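Local coordinates for rhusiopathiae surface protein B (Erysipelothrix rhusiopathiae, PDB 3V10), which probably binds collagen as a cell-wall-anchored surface adhesin, this chain being its collagen-binding region, at residues A[22-36]-A[109-121]. Sequence-based numbering, arbitrary orientation.
Sequences NNPSQPIEFNLAFSD and ENVTGTINLKSVY
Strands 28-35 and 112-121 run antiparallel, their axes approaching to 4.6 Å, and hydrogen-bonded pairs run from Ile28 with Ser119 to Phe34 with Gly113. The bonds are of ordinary length; that from Ser119 N to Ile28 O is weak. Ile28 O has a second donor, because Ser119 OG also gives it a hydrogen bond of 2.8 Å. The Ser119 hydroxyl sits between its own backbone N and carbonyl carbon (chi1 69°), and from there it also meets the edge of the Phe30 ring in plane.

Phe34 takes the same first torsion (chi1 63°), which brings its ring across to the neighbouring strand. One ring face lies against Gly113, whose CA is 4.3 Å from the ring centroid in a CH-pi contact. Phe51 and Phe99 also meet this ring edge-to-face. Ile115 CD1 approaches Phe34 CE2 obliquely. On the other sheet face, Glu29 and Lys118 lie side by side, with CG of Glu29 3.6 Å from CD of Lys118. Their charged ends do not meet; Lys118 NZ is hydrogen-bonded to the backbone carbonyls of Asn307 and Phe309.

Pro24 CB sits over the centre of one Tyr121 ring face, 3.8 Å from the centroid, while Ile28 CD1 reaches Tyr121 CD1 at 3.6 Å. A water is held by Tyr121 OH at 2.7 Å, in the ring plane. At the far end, Asp36 OD2 accepts a hydrogen bond from Val111 N, modelled so short that its exact length is doubtful.

Strand 10-16 flanks 28-35, and 112-123 pairs antiparallel with 61-65 and 311-315, making this an inner seam of the DEv-IgG domain. Strand 311-315, with Asn116 ND2 hydrogen-bonded to Asp311 and Lys118 N to Asp310, is consistent with the latch of the Collagen Hug model.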
# COMPACT_ATOMS: atom_id res chain seq x y z
N ASN A 22 -6.40 11.50 -2.08
CA ASN A 22 -7.58 11.28 -1.24
C ASN A 22 -7.44 10.48 0.06
O ASN A 22 -8.05 10.84 1.07
CB ASN A 22 -8.69 10.67 -2.11
CG ASN A 22 -9.99 10.50 -1.37
OD1 ASN A 22 -10.31 9.40 -0.91
ND2 ASN A 22 -10.74 11.58 -1.23
N ASN A 23 -6.67 9.39 0.04
CA ASN A 23 -6.50 8.57 1.23
C ASN A 23 -5.14 7.85 1.21
O ASN A 23 -4.51 7.74 0.16
CB ASN A 23 -7.63 7.54 1.33
CG ASN A 23 -7.65 6.58 0.16
OD1 ASN A 23 -6.71 5.81 -0.02
ND2 ASN A 23 -8.71 6.63 -0.65
N PRO A 24 -4.68 7.36 2.37
CA PRO A 24 -3.40 6.66 2.48
C PRO A 24 -3.40 5.19 2.06
O PRO A 24 -2.42 4.49 2.29
CB PRO A 24 -3.06 6.82 3.96
CG PRO A 24 -4.39 6.70 4.60
CD PRO A 24 -5.27 7.57 3.71
N SER A 25 -4.48 4.73 1.43
CA SER A 25 -4.57 3.33 1.01
C SER A 25 -3.53 2.93 -0.02
O SER A 25 -2.98 1.83 0.03
CB SER A 25 -5.97 3.03 0.46
OG SER A 25 -6.18 3.64 -0.80
N GLN A 26 -3.25 3.82 -0.97
CA GLN A 26 -2.27 3.54 -2.01
C GLN A 26 -0.97 4.27 -1.69
O GLN A 26 -0.96 5.26 -0.96
CB GLN A 26 -2.79 4.01 -3.38
CG GLN A 26 -4.19 3.51 -3.75
CD GLN A 26 -4.25 2.02 -4.05
OE1 GLN A 26 -5.27 1.50 -4.52
NE2 GLN A 26 -3.15 1.32 -3.79
N PRO A 27 0.16 3.77 -2.21
CA PRO A 27 1.44 4.43 -1.94
C PRO A 27 1.59 5.73 -2.71
O PRO A 27 0.92 5.94 -3.73
CB PRO A 27 2.48 3.40 -2.42
CG PRO A 27 1.71 2.10 -2.54
CD PRO A 27 0.35 2.54 -3.00
N ILE A 28 2.46 6.61 -2.22
CA ILE A 28 2.78 7.85 -2.92
C ILE A 28 4.15 7.51 -3.48
O ILE A 28 5.09 7.26 -2.72
CB ILE A 28 2.86 9.06 -1.96
CG1 ILE A 28 1.46 9.37 -1.42
CG2 ILE A 28 3.39 10.27 -2.69
CD1 ILE A 28 1.37 10.58 -0.51
N GLU A 29 4.26 7.47 -4.80
CA GLU A 29 5.50 7.09 -5.47
C GLU A 29 6.44 8.20 -5.86
O GLU A 29 6.03 9.26 -6.35
CB GLU A 29 5.18 6.28 -6.73
CG GLU A 29 4.33 5.06 -6.50
CD GLU A 29 3.73 4.55 -7.80
OE1 GLU A 29 4.49 4.40 -8.78
OE2 GLU A 29 2.51 4.31 -7.83
N PHE A 30 7.73 7.94 -5.67
CA PHE A 30 8.77 8.88 -6.02
C PHE A 30 9.71 8.18 -6.98
O PHE A 30 10.17 7.08 -6.71
CB PHE A 30 9.53 9.33 -4.77
CG PHE A 30 8.74 10.21 -3.87
CD1 PHE A 30 8.72 11.59 -4.07
CD2 PHE A 30 7.98 9.67 -2.83
CE1 PHE A 30 7.95 12.42 -3.25
CE2 PHE A 30 7.21 10.49 -2.01
CZ PHE A 30 7.19 11.87 -2.22
N ASN A 31 9.97 8.82 -8.12
CA ASN A 31 10.88 8.26 -9.11
C ASN A 31 12.08 9.19 -9.20
O ASN A 31 11.93 10.40 -9.34
CB ASN A 31 10.20 8.16 -10.47
CG ASN A 31 11.17 7.78 -11.57
OD1 ASN A 31 11.60 6.63 -11.66
ND2 ASN A 31 11.53 8.75 -12.39
N LEU A 32 13.27 8.61 -9.13
CA LEU A 32 14.50 9.38 -9.17
C LEU A 32 15.56 8.71 -10.04
O LEU A 32 15.73 7.49 -10.01
CB LEU A 32 15.03 9.56 -7.74
CG LEU A 32 16.29 10.38 -7.50
CD1 LEU A 32 16.02 11.86 -7.76
CD2 LEU A 32 16.75 10.17 -6.06
N ALA A 33 16.26 9.51 -10.83
CA ALA A 33 17.31 9.00 -11.69
C ALA A 33 18.57 9.80 -11.44
O ALA A 33 18.50 11.00 -11.15
CB ALA A 33 16.90 9.11 -13.16
N PHE A 34 19.72 9.15 -11.53
CA PHE A 34 20.99 9.84 -11.33
C PHE A 34 22.09 9.24 -12.20
O PHE A 34 21.91 8.19 -12.82
CB PHE A 34 21.39 9.81 -9.84
CG PHE A 34 21.63 8.44 -9.29
CD1 PHE A 34 22.90 7.88 -9.32
CD2 PHE A 34 20.58 7.70 -8.75
CE1 PHE A 34 23.13 6.60 -8.81
CE2 PHE A 34 20.80 6.43 -8.24
CZ PHE A 34 22.08 5.88 -8.27
N SER A 35 23.22 9.93 -12.27
CA SER A 35 24.34 9.44 -13.07
C SER A 35 25.62 10.07 -12.55
O SER A 35 25.59 10.89 -11.63
CB SER A 35 24.14 9.79 -14.54
OG SER A 35 24.11 11.19 -14.73
N ASP A 36 26.74 9.69 -13.15
CA ASP A 36 28.03 10.22 -12.75
C ASP A 36 28.38 11.56 -13.41
O ASP A 36 29.56 11.92 -13.49
CB ASP A 36 29.13 9.20 -13.04
CG ASP A 36 29.05 8.64 -14.45
OD1 ASP A 36 28.47 9.30 -15.33
OD2 ASP A 36 29.59 7.53 -14.66
N GLU A 109 32.72 2.12 -15.64
CA GLU A 109 33.23 3.36 -16.17
C GLU A 109 32.16 4.43 -16.06
O GLU A 109 32.39 5.46 -15.44
CB GLU A 109 33.62 3.18 -17.64
CG GLU A 109 34.88 2.36 -17.86
CD GLU A 109 35.26 2.23 -19.33
OE1 GLU A 109 34.50 1.59 -20.09
OE2 GLU A 109 36.32 2.77 -19.72
N ASN A 110 30.99 4.19 -16.64
CA ASN A 110 29.90 5.16 -16.57
C ASN A 110 28.77 4.62 -15.72
O ASN A 110 28.19 3.58 -16.03
CB ASN A 110 29.38 5.49 -17.97
CG ASN A 110 30.44 6.13 -18.85
OD1 ASN A 110 31.30 5.45 -19.41
ND2 ASN A 110 30.39 7.45 -18.97
N VAL A 111 28.44 5.33 -14.65
CA VAL A 111 27.40 4.88 -13.74
C VAL A 111 26.10 5.69 -13.83
O VAL A 111 26.12 6.92 -13.80
CB VAL A 111 27.93 4.93 -12.29
CG1 VAL A 111 26.87 4.42 -11.32
CG2 VAL A 111 29.20 4.10 -12.18
N THR A 112 24.99 4.98 -13.95
CA THR A 112 23.67 5.60 -14.00
C THR A 112 22.79 4.73 -13.12
O THR A 112 23.15 3.59 -12.80
CB THR A 112 23.08 5.61 -15.42
OG1 THR A 112 22.96 4.26 -15.89
CG2 THR A 112 23.96 6.41 -16.37
N GLY A 113 21.64 5.25 -12.72
CA GLY A 113 20.74 4.46 -11.90
C GLY A 113 19.39 5.12 -11.69
O GLY A 113 19.21 6.31 -11.95
N THR A 114 18.45 4.32 -11.21
CA THR A 114 17.09 4.78 -10.98
C THR A 114 16.59 4.22 -9.65
O THR A 114 16.96 3.12 -9.24
CB THR A 114 16.16 4.28 -12.10
OG1 THR A 114 16.81 4.44 -13.37
CG2 THR A 114 14.87 5.08 -12.12
N ILE A 115 15.76 5.00 -8.97
CA ILE A 115 15.19 4.58 -7.71
C ILE A 115 13.71 4.87 -7.74
O ILE A 115 13.30 5.99 -8.05
CB ILE A 115 15.80 5.34 -6.51
CG1 ILE A 115 17.29 5.02 -6.39
CG2 ILE A 115 15.05 4.97 -5.23
CD1 ILE A 115 17.98 5.78 -5.27
N ASN A 116 12.90 3.86 -7.45
CA ASN A 116 11.46 4.03 -7.42
C ASN A 116 11.05 3.77 -5.98
O ASN A 116 10.90 2.63 -5.55
CB ASN A 116 10.80 3.04 -8.38
CG ASN A 116 11.11 3.36 -9.83
OD1 ASN A 116 10.46 4.22 -10.44
ND2 ASN A 116 12.11 2.69 -10.39
N LEU A 117 10.91 4.86 -5.23
CA LEU A 117 10.58 4.80 -3.81
C LEU A 117 9.08 4.84 -3.54
O LEU A 117 8.35 5.63 -4.12
CB LEU A 117 11.26 5.97 -3.09
CG LEU A 117 10.97 6.22 -1.61
CD1 LEU A 117 11.51 5.09 -0.76
CD2 LEU A 117 11.62 7.54 -1.20
N LYS A 118 8.63 3.97 -2.64
CA LYS A 118 7.23 3.91 -2.27
C LYS A 118 7.09 4.48 -0.87
O LYS A 118 7.90 4.18 0.01
CB LYS A 118 6.74 2.46 -2.30
CG LYS A 118 6.95 1.78 -3.64
CD LYS A 118 6.31 2.60 -4.75
CE LYS A 118 6.57 2.00 -6.12
NZ LYS A 118 5.87 0.69 -6.30
N SER A 119 6.06 5.29 -0.65
CA SER A 119 5.85 5.88 0.67
C SER A 119 4.40 5.81 1.12
O SER A 119 3.49 5.64 0.31
CB SER A 119 6.32 7.34 0.68
OG SER A 119 5.47 8.15 -0.11
N VAL A 120 4.20 5.94 2.42
CA VAL A 120 2.87 5.93 3.01
C VAL A 120 2.79 7.15 3.92
O VAL A 120 3.81 7.59 4.46
CB VAL A 120 2.64 4.64 3.85
CG1 VAL A 120 3.75 4.47 4.88
CG2 VAL A 120 1.29 4.70 4.54
N TYR A 121 1.60 7.73 4.07
CA TYR A 121 1.48 8.89 4.93
C TYR A 121 0.52 8.69 6.09
O TYR A 121 -0.46 7.95 5.99
CB TYR A 121 1.07 10.14 4.15
CG TYR A 121 -0.35 10.15 3.62
CD1 TYR A 121 -0.64 9.71 2.33
CD2 TYR A 121 -1.40 10.64 4.41
CE1 TYR A 121 -1.94 9.76 1.83
CE2 TYR A 121 -2.71 10.69 3.91
CZ TYR A 121 -2.96 10.26 2.62
OH TYR A 121 -4.23 10.35 2.09
O HOH W 1 -6.12 11.26 3.72
O HOH W 2 -0.20 6.24 1.90